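Local coordinates for protein Bacint_00347 (Bacteroides intestinalis DSM 17393, PDB 5MUM) that is a glycoside hydrolase with a beta-propeller fold that probably cleaves rhamnose-containing carbohydrates, acting as a rhamnosidase, at residues S236-N239 against G240-Y244; P254-Y257 against N258-E261. All blocks are in the same frame, centred on the assembly; numbering follows the deposited sequence.

Interaction 1 of 2, residues S236-N239 against G240-Y244; sequences SYDN and GVTWY
Ser236 lays its CB over one face of the Trp243 indole, a CH-pi contact with CB 3.5 Å from the centroid of the six-membered ring and almost on its normal. With OG anti to the backbone N (chi1 169°), the hydroxyl turns into the loop, where Gly240 N donates to Ser236 OG at 2.8 Å; Asp238 N adds a weak bond to the same oxygen. The Asp238 carboxylate spans the turn. Thr242 N reaches Asp238 OD1 at 2.9 Å in a nearly straight bond (177°) on the syn lone pair, while Val241 N donates weakly to that oxygen. Thr242 OG1 donates to Asp238 OD2 at 2.6 Å from above the carboxylate plane, and a water links this hydroxyl to Tyr237 N. Replacing Asp238 by an alanine would probably leave Thr242 N and OG1 without these acceptors and 238-242 less firmly held. Trp243 NE1 closes the indole side with a bond to Gly240 O (2.8 Å), and the edge of Tyr237 meets the face of Tyr244 in an offset edge-to-face pair. Gly240 takes a backbone conformation that calls for glycine. Ser-x-Asp-x-Gly-x-Thr-Trp is the signature of the Asp-box (BNR repeat), which here follows the third strand of a beta-propeller blade.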
loop_
_atom_site.group_PDB
_atom_site.type_symbol
_atom_site.label_atom_id
_atom_site.label_comp_id
_atom_site.label_asym_id
_atom_site.label_seq_id
_atom_site.Cartn_x
_atom_site.Cartn_y
_atom_site.Cartn_z
ATOM N N SER A 236 9.053 8.012 12.033
ATOM C CA SER A 236 10.470 8.311 12.076
ATOM C C SER A 236 10.730 9.482 11.162
ATOM O O SER A 236 10.358 9.479 9.966
ATOM C CB SER A 236 11.337 7.117 11.645
ATOM O OG SER A 236 12.695 7.521 11.462
ATOM N N TYR A 237 11.383 10.481 11.736
ATOM C CA TYR A 237 11.752 11.653 10.992
ATOM C C TYR A 237 13.098 11.492 10.310
ATOM O O TYR A 237 13.431 12.262 9.429
ATOM C CB TYR A 237 11.814 12.815 11.945
ATOM C CG TYR A 237 10.533 13.092 12.687
ATOM C CD1 TYR A 237 9.568 13.915 12.127
ATOM C CD2 TYR A 237 10.290 12.541 13.954
ATOM C CE1 TYR A 237 8.403 14.202 12.811
ATOM C CE2 TYR A 237 9.125 12.820 14.660
ATOM C CZ TYR A 237 8.192 13.649 14.091
ATOM O OH TYR A 237 7.053 13.940 14.791
ATOM N N ASP A 238 13.909 10.562 10.767
ATOM C CA ASP A 238 15.296 10.476 10.306
ATOM C C ASP A 238 15.616 9.259 9.439
ATOM O O ASP A 238 16.656 8.620 9.591
ATOM C CB ASP A 238 16.249 10.601 11.491
ATOM C CG ASP A 238 16.045 9.534 12.527
ATOM O OD1 ASP A 238 15.228 8.607 12.288
ATOM O OD2 ASP A 238 16.741 9.623 13.576
ATOM N N ASN A 239 14.732 8.962 8.506
ATOM C CA ASN A 239 14.871 7.805 7.620
ATOM C C ASN A 239 15.011 6.479 8.376
ATOM O O ASN A 239 15.767 5.585 7.962
ATOM C CB ASN A 239 16.049 8.022 6.634
ATOM C CG ASN A 239 15.794 9.161 5.657
ATOM O OD1 ASN A 239 14.675 9.640 5.501
ATOM N ND2 ASN A 239 16.853 9.598 4.983
ATOM N N GLY A 240 14.295 6.349 9.492
ATOM C CA GLY A 240 14.081 5.059 10.111
ATOM C C GLY A 240 15.007 4.718 11.254
ATOM O O GLY A 240 14.947 3.589 11.769
ATOM N N VAL A 241 15.854 5.659 11.674
ATOM C CA VAL A 241 16.856 5.340 12.698
ATOM C C VAL A 241 16.197 5.430 14.069
ATOM O O VAL A 241 16.330 4.519 14.866
ATOM C CB VAL A 241 18.090 6.248 12.657
ATOM C CG1 VAL A 241 19.092 5.850 13.757
ATOM C CG2 VAL A 241 18.768 6.197 11.286
ATOM N N THR A 242 15.461 6.512 14.314
ATOM C CA THR A 242 14.786 6.729 15.584
ATOM C C THR A 242 13.290 6.872 15.320
ATOM O O THR A 242 12.903 7.341 14.262
ATOM C CB THR A 242 15.346 7.955 16.335
ATOM O OG1 THR A 242 15.126 9.159 15.588
ATOM C CG2 THR A 242 16.834 7.769 16.596
ATOM N N TRP A 243 12.478 6.425 16.278
ATOM C CA TRP A 243 11.042 6.278 16.102
ATOM C C TRP A 243 10.335 6.911 17.265
ATOM O O TRP A 243 10.795 6.839 18.409
ATOM C CB TRP A 243 10.656 4.776 15.997
ATOM C CG TRP A 243 11.153 4.211 14.746
ATOM C CD1 TRP A 243 12.420 3.756 14.489
ATOM C CD2 TRP A 243 10.437 4.131 13.521
ATOM N NE1 TRP A 243 12.529 3.396 13.174
ATOM C CE2 TRP A 243 11.324 3.626 12.553
ATOM C CE3 TRP A 243 9.141 4.474 13.138
ATOM C CZ2 TRP A 243 10.933 3.413 11.217
ATOM C CZ3 TRP A 243 8.751 4.256 11.818
ATOM C CH2 TRP A 243 9.645 3.738 10.879
ATOM N N TYR A 244 9.201 7.506 16.955
ATOM C CA TYR A 244 8.418 8.279 17.882
ATOM C C TYR A 244 6.963 7.871 17.807
ATOM O O TYR A 244 6.491 7.389 16.780
ATOM C CB TYR A 244 8.519 9.754 17.537
ATOM C CG TYR A 244 9.877 10.300 17.864
ATOM C CD1 TYR A 244 10.945 10.168 16.974
ATOM C CD2 TYR A 244 10.115 10.911 19.109
ATOM C CE1 TYR A 244 12.218 10.628 17.322
ATOM C CE2 TYR A 244 11.364 11.378 19.462
ATOM C CZ TYR A 244 12.410 11.219 18.580
ATOM O OH TYR A 244 13.639 11.671 18.949
HETATM O O HOH W 1 12.997 10.305 13.982
#

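Interaction 2 of 2, residues P254-Y257 against N258-E261; sequences PIRY and NNAE
Pro254, which follows a cis peptide bond, offers its carbonyl to the side chain five residues on: Asn259 ND2 donates to Pro254 O in a long, weak bond of 3.4 Å. Ile255 comes next, and its CG2 branch, anti to the backbone N, rests on Ala260 with CG2 to CB at 3.7 Å. Both side chains also lie on Trp217 of strand 213-220, so this small apolar pair faces the sheet. At Arg256 both the backbone N-H and the carbonyl are engaged by residues 259 and 260. Its N-H points to Asn259 OD1, 2.7 Å from Arg256 N, and meets that oxygen in the carbonyl plane. The Asn259 amide can fold back over the chain in this way because CG sits between the backbone N and the carbonyl carbon (chi1 67°). Arg256 O in turn accepts from Ala260 N at 3.0 Å and, weakly, from Asn259 N. The i to i+4 bond, with Tyr257 and Asn258 helical and Asn259 close to it, makes this an alpha-turn that reverses the loop just ahead of strand 261-264, the fourth strand of this propeller blade. The Arg256 side chain runs extended beside Asn258, pointing the same way, with Asn258 ND2 3.4 Å from Arg256 CB and the guanidinium and amide planes 25° apart. Pro254 CG covers one face of the guanidinium near its rim, and NE forms a salt bridge with Asp194. The Tyr257 ring packs edge-to-face with Trp219, its hydroxyl bonds to Arg265, and Tyr257 O accepts from the Tyr262 hydroxyl.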
loop_
_atom_site.group_PDB
_atom_site.type_symbol
_atom_site.label_atom_id
_atom_site.label_comp_id
_atom_site.label_asym_id
_atom_site.label_seq_id
_atom_site.Cartn_x
_atom_site.Cartn_y
_atom_site.Cartn_z
ATOM N N PRO A 254 13.021 -2.703 20.307
ATOM C CA PRO A 254 11.950 -2.743 19.321
ATOM C C PRO A 254 10.580 -2.425 19.906
ATOM O O PRO A 254 10.430 -2.250 21.123
ATOM C CB PRO A 254 11.987 -4.178 18.838
ATOM C CG PRO A 254 12.397 -4.933 20.049
ATOM C CD PRO A 254 13.369 -4.052 20.788
ATOM N N ILE A 255 9.578 -2.331 19.041
ATOM C CA ILE A 255 8.249 -1.963 19.503
ATOM C C ILE A 255 7.479 -3.264 19.712
ATOM O O ILE A 255 7.294 -4.036 18.774
ATOM C CB ILE A 255 7.495 -1.103 18.493
ATOM C CG1 ILE A 255 8.331 0.138 18.116
ATOM C CG2 ILE A 255 6.136 -0.714 19.073
ATOM C CD1 ILE A 255 7.764 1.008 17.033
ATOM N N ARG A 256 6.982 -3.444 20.915
ATOM C CA ARG A 256 6.291 -4.648 21.342
ATOM C C ARG A 256 4.885 -4.313 21.723
ATOM O O ARG A 256 4.504 -3.158 21.791
ATOM C CB ARG A 256 7.010 -5.203 22.552
ATOM C CG ARG A 256 8.352 -5.777 22.207
ATOM C CD ARG A 256 9.206 -6.016 23.437
ATOM N NE ARG A 256 10.385 -6.735 22.953
ATOM C CZ ARG A 256 11.626 -6.598 23.389
ATOM N NH1 ARG A 256 11.936 -5.759 24.385
ATOM N NH2 ARG A 256 12.568 -7.340 22.819
ATOM N N TYR A 257 4.108 -5.338 22.010
ATOM C CA TYR A 257 2.738 -5.153 22.462
ATOM C C TYR A 257 2.641 -4.133 23.624
ATOM O O TYR A 257 1.772 -3.256 23.632
ATOM C CB TYR A 257 2.153 -6.521 22.826
ATOM C CG TYR A 257 0.764 -6.444 23.361
ATOM C CD1 TYR A 257 -0.292 -6.114 22.542
ATOM C CD2 TYR A 257 0.506 -6.727 24.718
ATOM C CE1 TYR A 257 -1.583 -6.019 23.045
ATOM C CE2 TYR A 257 -0.783 -6.612 25.239
ATOM C CZ TYR A 257 -1.816 -6.265 24.397
ATOM O OH TYR A 257 -3.091 -6.169 24.908
ATOM N N ASN A 258 3.557 -4.262 24.580
ATOM C CA ASN A 258 3.510 -3.487 25.817
ATOM C C ASN A 258 3.823 -2.030 25.616
ATOM O O ASN A 258 3.207 -1.209 26.263
ATOM C CB ASN A 258 4.430 -4.092 26.914
ATOM C CG ASN A 258 5.882 -3.783 26.691
ATOM O OD1 ASN A 258 6.420 -2.824 27.277
ATOM N ND2 ASN A 258 6.538 -4.558 25.832
ATOM N N ASN A 259 4.735 -1.688 24.701
ATOM C CA ASN A 259 5.157 -0.290 24.542
ATOM C C ASN A 259 4.661 0.404 23.270
ATOM O O ASN A 259 4.867 1.613 23.123
ATOM C CB ASN A 259 6.681 -0.146 24.679
ATOM C CG ASN A 259 7.456 -0.808 23.550
ATOM O OD1 ASN A 259 7.039 -1.820 23.050
ATOM N ND2 ASN A 259 8.578 -0.204 23.126
ATOM N N ALA A 260 3.970 -0.312 22.384
ATOM C CA ALA A 260 3.360 0.324 21.208
ATOM C C ALA A 260 2.381 1.439 21.567
ATOM O O ALA A 260 1.685 1.396 22.578
ATOM C CB ALA A 260 2.627 -0.702 20.367
ATOM N N GLU A 261 2.342 2.445 20.718
ATOM C CA GLU A 261 1.272 3.401 20.753
ATOM C C GLU A 261 0.064 2.820 20.059
ATOM O O GLU A 261 0.166 2.418 18.892
ATOM C CB GLU A 261 1.659 4.688 20.043
ATOM C CG GLU A 261 0.555 5.745 20.159
ATOM C CD GLU A 261 0.898 7.014 19.441
ATOM O OE1 GLU A 261 1.744 6.990 18.533
ATOM O OE2 GLU A 261 0.335 8.061 19.795
#

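How the interactions relate
The chain leaves strand 228-236 straight into interaction 1, where residues 236-244 fold back on themselves as a tight loop. It then runs on to interaction 2, whose turn at 254-261 delivers it into strand 261-264, antiparallel to 228-236. The two contacts are in series, neither nested nor crossing, with centres 15 Å apart and nearest atoms about 5 Å apart without touching. Both belong to the long connection between the last two strands of one four-stranded propeller blade: interaction 1 closes its start, interaction 2 its end. Side chains of both rest on strand 213-220, Trp243 on Leu215 and Ile255 on Trp217, so each is tied to the same sheet.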